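Local coordinates for methyltransferase (Streptococcus mutans, PDB 2B78), which is of unproven function but probably transfers methyl groups from S-adenosylmethionine, perhaps to an RNA substrate, at residues 35-38 with 44-47; 181-186 with 205-210; 278-283 with 318-323. All coordinates share one frame; numbering follows the deposited sequence.

Contact 1 (35-38 with 44-47)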
# COMPACT_ATOMS: atom_id res chain seq x y z
N VAL A 35 -3.45 -27.30 1.32
CA VAL A 35 -3.29 -27.25 -0.13
C VAL A 35 -4.40 -28.11 -0.71
O VAL A 35 -4.75 -29.15 -0.14
CB VAL A 35 -1.92 -27.83 -0.55
CG1 VAL A 35 -1.81 -27.86 -2.07
CG2 VAL A 35 -0.80 -26.98 0.04
N VAL A 36 -5.00 -27.67 -1.81
CA VAL A 36 -6.06 -28.44 -2.44
C VAL A 36 -5.84 -28.44 -3.94
O VAL A 36 -4.96 -27.73 -4.44
CB VAL A 36 -7.47 -27.85 -2.15
CG1 VAL A 36 -7.71 -27.79 -0.64
CG2 VAL A 36 -7.59 -26.45 -2.76
N GLN A 37 -6.61 -29.26 -4.64
CA GLN A 37 -6.52 -29.32 -6.09
C GLN A 37 -7.89 -28.90 -6.58
O GLN A 37 -8.90 -29.48 -6.17
CB GLN A 37 -6.22 -30.74 -6.57
CG GLN A 37 -4.92 -31.32 -6.07
CD GLN A 37 -4.60 -32.64 -6.73
OE1 GLN A 37 -5.43 -33.55 -6.76
NE2 GLN A 37 -3.39 -32.76 -7.27
N LEU A 38 -7.92 -27.89 -7.43
CA LEU A 38 -9.18 -27.37 -7.96
C LEU A 38 -9.58 -28.09 -9.23
O LEU A 38 -8.76 -28.28 -10.13
CB LEU A 38 -9.03 -25.88 -8.26
CG LEU A 38 -8.51 -25.05 -7.08
CD1 LEU A 38 -8.40 -23.59 -7.50
CD2 LEU A 38 -9.44 -25.21 -5.89
N ILE A 44 -12.31 -31.70 -14.59
CA ILE A 44 -11.06 -31.34 -15.24
C ILE A 44 -10.16 -30.60 -14.25
O ILE A 44 -10.64 -29.75 -13.49
CB ILE A 44 -11.29 -30.43 -16.47
CG1 ILE A 44 -12.28 -31.10 -17.43
CG2 ILE A 44 -9.97 -30.15 -17.16
CD1 ILE A 44 -11.87 -32.48 -17.92
N PHE A 45 -8.87 -30.93 -14.25
CA PHE A 45 -7.92 -30.31 -13.34
C PHE A 45 -7.68 -28.84 -13.68
O PHE A 45 -7.28 -28.52 -14.80
CB PHE A 45 -6.59 -31.07 -13.38
CG PHE A 45 -5.54 -30.53 -12.46
CD1 PHE A 45 -5.74 -30.55 -11.08
CD2 PHE A 45 -4.36 -30.00 -12.96
CE1 PHE A 45 -4.77 -30.05 -10.21
CE2 PHE A 45 -3.38 -29.50 -12.10
CZ PHE A 45 -3.59 -29.53 -10.72
N LEU A 46 -7.91 -27.96 -12.71
CA LEU A 46 -7.72 -26.52 -12.93
C LEU A 46 -6.49 -25.96 -12.23
O LEU A 46 -6.10 -24.82 -12.49
CB LEU A 46 -8.97 -25.76 -12.47
CG LEU A 46 -10.28 -26.07 -13.20
CD1 LEU A 46 -11.43 -25.37 -12.49
CD2 LEU A 46 -10.20 -25.63 -14.66
N GLY A 47 -5.89 -26.74 -11.34
CA GLY A 47 -4.69 -26.25 -10.67
C GLY A 47 -4.52 -26.57 -9.21
O GLY A 47 -5.41 -27.14 -8.57
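A classic beta bulge joins L38 to L46 and G47 in the hairpin made by strands 34-39 and 45-54. The two strands run roughly antiparallel here, with 136° between the directions of the short segments. L46 and G47 both face L38, so one strand carries an extra residue. The main bonds come from the backbone. L38 N donates to G47 O at 2.9 Å. On the other side of the residue, L38 O receives L46 N at 2.7 Å. A second N-H, from G47 N, reaches the same L38 O only weakly, at 3.5 Å. G47 has a positive phi, 141°, at which a CB would strike the carbonyl O of L46. Q37 CA adds a CA-H...O contact to G47 O at 3.5 Å.

The side chains follow the bulge. L46 CB sits 3.4 Å from L38 O and 4.2 Å from L38 CB. F45 holds its CG anti to the backbone N (chi1 -179°), which lays the ring across the backbone of its own strand at G47. G47 N then lies 3.5 Å above the ring plane, over the centre. Q37 CB meets the same ring at its edge, 4.0 Å from F45 CE1. Y39, in the same hairpin, makes an edge-to-face contact with the F45 ring.

The hairpin belongs to the PUA-like domain. Strand 34-39 runs between strand 45-54 and strand 2-5, and Q37 makes backbone bonds with I2 and L4 of the latter. A49 of strand 45-54 bonds to V36 through the backbone. Helix 8-16 packs against the bulge, where its L14 touches both L38 and L46.

Contact 2 (181-186 with 205-210)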
# COMPACT_ATOMS: atom_id res chain seq x y z
N ILE A 181 15.58 11.53 -1.78
CA ILE A 181 15.46 12.28 -0.53
C ILE A 181 15.30 11.28 0.62
O ILE A 181 14.93 10.11 0.40
CB ILE A 181 14.29 13.31 -0.56
CG1 ILE A 181 12.94 12.62 -0.50
CG2 ILE A 181 14.39 14.17 -1.84
CD1 ILE A 181 11.81 13.58 -0.16
N SER A 182 15.59 11.72 1.84
CA SER A 182 15.54 10.84 3.00
C SER A 182 14.21 10.78 3.73
O SER A 182 13.48 11.76 3.80
CB SER A 182 16.63 11.23 4.01
OG SER A 182 17.92 11.15 3.42
N TYR A 183 13.93 9.60 4.29
CA TYR A 183 12.72 9.35 5.06
C TYR A 183 13.10 8.47 6.25
O TYR A 183 13.88 7.53 6.12
CB TYR A 183 11.68 8.61 4.22
CG TYR A 183 11.10 9.42 3.09
CD1 TYR A 183 10.09 10.35 3.32
CD2 TYR A 183 11.57 9.27 1.79
CE1 TYR A 183 9.55 11.12 2.28
CE2 TYR A 183 11.04 10.02 0.74
CZ TYR A 183 10.03 10.95 1.00
OH TYR A 183 9.51 11.68 -0.03
N ASN A 184 12.53 8.79 7.41
CA ASN A 184 12.77 8.05 8.65
C ASN A 184 11.77 6.90 8.77
O ASN A 184 10.55 7.10 8.72
CB ASN A 184 12.65 9.02 9.84
CG ASN A 184 12.75 8.31 11.19
OD1 ASN A 184 11.75 7.87 11.76
ND2 ASN A 184 13.97 8.20 11.71
N VAL A 185 12.29 5.68 8.93
CA VAL A 185 11.45 4.50 9.05
C VAL A 185 11.82 3.65 10.27
O VAL A 185 12.86 3.86 10.90
CB VAL A 185 11.52 3.61 7.78
CG1 VAL A 185 11.11 4.42 6.55
CG2 VAL A 185 12.92 3.05 7.60
N PHE A 186 10.95 2.70 10.57
CA PHE A 186 11.13 1.80 11.70
C PHE A 186 10.52 0.46 11.30
O PHE A 186 9.43 0.43 10.72
CB PHE A 186 10.48 2.39 12.96
CG PHE A 186 9.13 3.05 12.72
CD1 PHE A 186 7.94 2.32 12.86
CD2 PHE A 186 9.05 4.39 12.39
CE1 PHE A 186 6.70 2.93 12.67
CE2 PHE A 186 7.81 5.02 12.19
CZ PHE A 186 6.63 4.28 12.33
N GLU A 205 6.16 13.38 -7.70
CA GLU A 205 5.53 14.52 -8.37
C GLU A 205 5.67 15.78 -7.52
O GLU A 205 5.90 16.87 -8.05
CB GLU A 205 4.04 14.25 -8.61
CG GLU A 205 3.77 13.09 -9.56
CD GLU A 205 4.16 13.41 -10.98
OE1 GLU A 205 3.49 14.27 -11.59
OE2 GLU A 205 5.13 12.81 -11.49
N LEU A 206 5.51 15.62 -6.22
CA LEU A 206 5.60 16.73 -5.28
C LEU A 206 7.03 17.25 -5.20
O LEU A 206 7.27 18.46 -5.23
CB LEU A 206 5.10 16.27 -3.90
CG LEU A 206 3.58 16.05 -3.83
CD1 LEU A 206 3.18 15.21 -2.62
CD2 LEU A 206 2.91 17.43 -3.77
N ILE A 207 7.98 16.33 -5.11
CA ILE A 207 9.39 16.71 -5.04
C ILE A 207 9.78 17.40 -6.32
O ILE A 207 10.64 18.27 -6.33
CB ILE A 207 10.28 15.47 -4.86
CG1 ILE A 207 9.96 14.84 -3.51
CG2 ILE A 207 11.75 15.86 -4.98
CD1 ILE A 207 10.56 13.48 -3.31
N ASN A 208 9.13 17.00 -7.41
CA ASN A 208 9.37 17.56 -8.73
C ASN A 208 8.91 19.01 -8.91
O ASN A 208 9.36 19.72 -9.82
CB ASN A 208 8.70 16.67 -9.76
CG ASN A 208 9.65 16.18 -10.77
OD1 ASN A 208 10.35 16.99 -11.40
ND2 ASN A 208 9.71 14.86 -10.97
N GLY A 209 8.01 19.46 -8.04
CA GLY A 209 7.53 20.82 -8.12
C GLY A 209 6.03 21.00 -8.34
O GLY A 209 5.58 22.10 -8.66
N SER A 210 5.26 19.94 -8.16
CA SER A 210 3.82 20.04 -8.36
C SER A 210 3.20 21.07 -7.43
O SER A 210 2.17 21.67 -7.76
CB SER A 210 3.14 18.67 -8.17
OG SER A 210 3.14 18.27 -6.81
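I181 and I207 bring strand 181-185 and helix 200-210 together, with CA atoms 8.8 Å apart. No hydrogen bond crosses between the segments 181-186 and 205-210, so the meeting is made by side chains alone. The strand is half of an antiparallel two-stranded hairpin with 174-178. Hairpin and helix both lie in the methyltransferase domain, and they meet away from the S-adenosyl-L-homocysteine site. The helix finishes in a Schellman motif, a few residues along from the contact. There S210 N bonds to E205 O at 3.1 Å, closing a wider pi-type turn, and G209 N bonds to L206 O. G209 is the C-prime residue and has a positive phi of 120°. A CB there would collide with the carbonyl O of N208.

I181 and I207 meet end to end through their CD1 methyls. I207 sends its chain out extended, with chi2 near 169°, and its CD1 does all the closest touching. I181 holds CG1 in the crowded position between its backbone N and carbonyl carbon, chi1 72°, and this aims CD1 at the helix. I181 CG1 also lies near the same methyl, 3.8 Å from I207 CD1. The contact is small, burying about 100 Å² in all, but it is mostly buried in the protein.

Y183 lies two residues further along the strand, and its ring meets H254 edge-to-face. Helix 225-232 lies against this site, with A229 touching both Y183 and I207. I181 is also met by N258, which follows helix 247-257. The Y183 hydroxyl comes to I207 from the strand side, with Y183 OH 3.9 Å from I207 CD1. The tightest point is methyl on methyl: I181 CD1 and I207 CD1 are 3.4 Å apart, a tight fit for two methyl carbons.

Contact 3 (278-283 with 318-323)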
# COMPACT_ATOMS: atom_id res chain seq x y z
N TYR A 278 -12.21 24.06 12.26
CA TYR A 278 -11.24 25.03 12.76
C TYR A 278 -10.82 25.94 11.61
O TYR A 278 -10.67 27.16 11.76
CB TYR A 278 -10.01 24.30 13.29
CG TYR A 278 -9.04 25.17 14.07
CD1 TYR A 278 -9.36 25.61 15.36
CD2 TYR A 278 -7.82 25.55 13.53
CE1 TYR A 278 -8.48 26.40 16.09
CE2 TYR A 278 -6.93 26.35 14.26
CZ TYR A 278 -7.27 26.77 15.54
OH TYR A 278 -6.40 27.56 16.27
N ALA A 279 -10.62 25.33 10.45
CA ALA A 279 -10.19 26.04 9.26
C ALA A 279 -11.26 27.03 8.80
O ALA A 279 -10.96 28.16 8.39
CB ALA A 279 -9.89 25.04 8.15
N ARG A 280 -12.52 26.59 8.84
CA ARG A 280 -13.62 27.46 8.45
C ARG A 280 -13.69 28.64 9.42
O ARG A 280 -13.83 29.79 9.01
CB ARG A 280 -14.94 26.68 8.48
CG ARG A 280 -15.05 25.57 7.44
CD ARG A 280 -16.49 25.11 7.29
NE ARG A 280 -16.99 24.38 8.46
CZ ARG A 280 -16.84 23.07 8.64
NH1 ARG A 280 -16.21 22.34 7.73
NH2 ARG A 280 -17.34 22.49 9.73
N ARG A 281 -13.57 28.33 10.71
CA ARG A 281 -13.62 29.33 11.76
C ARG A 281 -12.53 30.40 11.65
O ARG A 281 -12.78 31.59 11.88
CB ARG A 281 -13.51 28.63 13.12
CG ARG A 281 -13.33 29.56 14.32
CD ARG A 281 -13.19 28.76 15.61
NE ARG A 281 -14.36 27.90 15.85
CZ ARG A 281 -14.36 26.56 15.79
NH1 ARG A 281 -13.25 25.88 15.49
NH2 ARG A 281 -15.49 25.90 16.01
N HIS A 282 -11.32 29.98 11.27
CA HIS A 282 -10.19 30.90 11.14
C HIS A 282 -9.85 31.33 9.72
O HIS A 282 -8.80 31.93 9.47
CB HIS A 282 -8.98 30.28 11.83
CG HIS A 282 -9.16 30.11 13.31
ND1 HIS A 282 -9.14 31.18 14.18
CD2 HIS A 282 -9.42 29.01 14.06
CE1 HIS A 282 -9.39 30.74 15.41
NE2 HIS A 282 -9.56 29.43 15.36
N HIS A 283 -10.76 31.03 8.79
CA HIS A 283 -10.61 31.39 7.38
C HIS A 283 -9.32 30.89 6.77
O HIS A 283 -8.68 31.60 5.98
CB HIS A 283 -10.69 32.91 7.22
CG HIS A 283 -12.04 33.48 7.54
ND1 HIS A 283 -12.26 34.83 7.72
CD2 HIS A 283 -13.24 32.88 7.71
CE1 HIS A 283 -13.54 35.04 7.99
NE2 HIS A 283 -14.16 33.87 7.98
N LEU A 318 -13.15 21.25 -0.19
CA LEU A 318 -13.44 22.27 -1.18
C LEU A 318 -13.77 23.61 -0.54
O LEU A 318 -13.51 24.66 -1.12
CB LEU A 318 -14.60 21.84 -2.07
CG LEU A 318 -14.24 20.76 -3.09
CD1 LEU A 318 -15.48 20.22 -3.76
CD2 LEU A 318 -13.29 21.35 -4.11
N GLU A 319 -14.33 23.56 0.67
CA GLU A 319 -14.70 24.78 1.40
C GLU A 319 -13.50 25.60 1.85
O GLU A 319 -13.61 26.80 2.10
CB GLU A 319 -15.56 24.44 2.61
CG GLU A 319 -16.89 23.76 2.30
CD GLU A 319 -17.71 23.53 3.55
OE1 GLU A 319 -18.08 24.52 4.21
OE2 GLU A 319 -17.98 22.36 3.88
N ILE A 320 -12.34 24.95 1.99
CA ILE A 320 -11.13 25.65 2.41
C ILE A 320 -10.03 25.57 1.35
O ILE A 320 -8.85 25.73 1.65
CB ILE A 320 -10.59 25.11 3.76
CG1 ILE A 320 -10.31 23.60 3.66
CG2 ILE A 320 -11.60 25.38 4.87
CD1 ILE A 320 -9.66 23.01 4.92
N LEU A 321 -10.42 25.36 0.09
CA LEU A 321 -9.46 25.28 -1.02
C LEU A 321 -9.42 26.59 -1.80
O LEU A 321 -10.46 27.13 -2.17
CB LEU A 321 -9.85 24.15 -1.97
CG LEU A 321 -8.85 23.80 -3.07
CD1 LEU A 321 -7.68 23.04 -2.46
CD2 LEU A 321 -9.55 22.95 -4.14
N SER A 322 -8.22 27.09 -2.06
CA SER A 322 -8.05 28.35 -2.79
C SER A 322 -8.64 28.29 -4.19
O SER A 322 -8.92 27.21 -4.72
CB SER A 322 -6.57 28.70 -2.91
OG SER A 322 -5.94 28.74 -1.65
N GLU A 323 -8.81 29.46 -4.79
CA GLU A 323 -9.32 29.54 -6.16
C GLU A 323 -8.25 28.87 -7.02
O GLU A 323 -7.06 29.01 -6.76
CB GLU A 323 -9.50 31.01 -6.55
CG GLU A 323 -10.07 31.23 -7.93
CD GLU A 323 -10.36 32.70 -8.21
OE1 GLU A 323 -10.59 33.04 -9.39
OE2 GLU A 323 -10.36 33.51 -7.26
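The guanidinium of R280 and the carboxylate of E319 lie almost parallel, their planes 12° apart, while the two side chains pass at a slant. E319 OE2 stands well out of the guanidinium plane, 4.2 Å from R280 NH1. None of the guanidinium hydrogens is directed at it, so this is an attraction of charges and not a salt bridge. R280 NH1 instead bonds to Q316 OE1, one turn back on helix 306-319. The other carboxylate oxygen, E319 OE1, rests 3.5 Å from R280 CD. A bend at chi3 of R280, -70°, turns the guanidinium aside beyond that carbon.

Next to the charged pair, A279 CB packs on I320, 3.7 Å from CG2 and 3.8 Å from CD1. The contact joins the C-terminal end of helix 272-281 to the end of helix 306-319 and the chain just after it, in the Rossmann-like methyltransferase fold. The first helix ends in a Schellman motif with H283, at positive phi, as its C-prime residue. I320 and S322 make backbone bonds with Y286, at the start of strand 286-291. The side chain of I320 is about 8 Å from that of V272, seen to bind S-adenosyl-L-homocysteine in a structure of this protein; the ligand is absent from this chain.

No helix or strand is common to any two contacts. Contact 1 lies in the PUA-like domain, on the opposite side of the chain's centre from the other two. Its centre is about 45 Å from that of contact 2 and about 57 Å from that of contact 3. Contacts 2 and 3 both lie in the methyltransferase domain, yet their nearest atoms are about 11 Å apart. Contact 2 is the buried one and purely side-chain in character. Contacts 1 and 3 are partly buried and lie farther out. Pairing within a sheet makes contact 1 a backbone affair, whereas contact 3 sets an apolar pair beside opposite charges too far apart for a salt bridge.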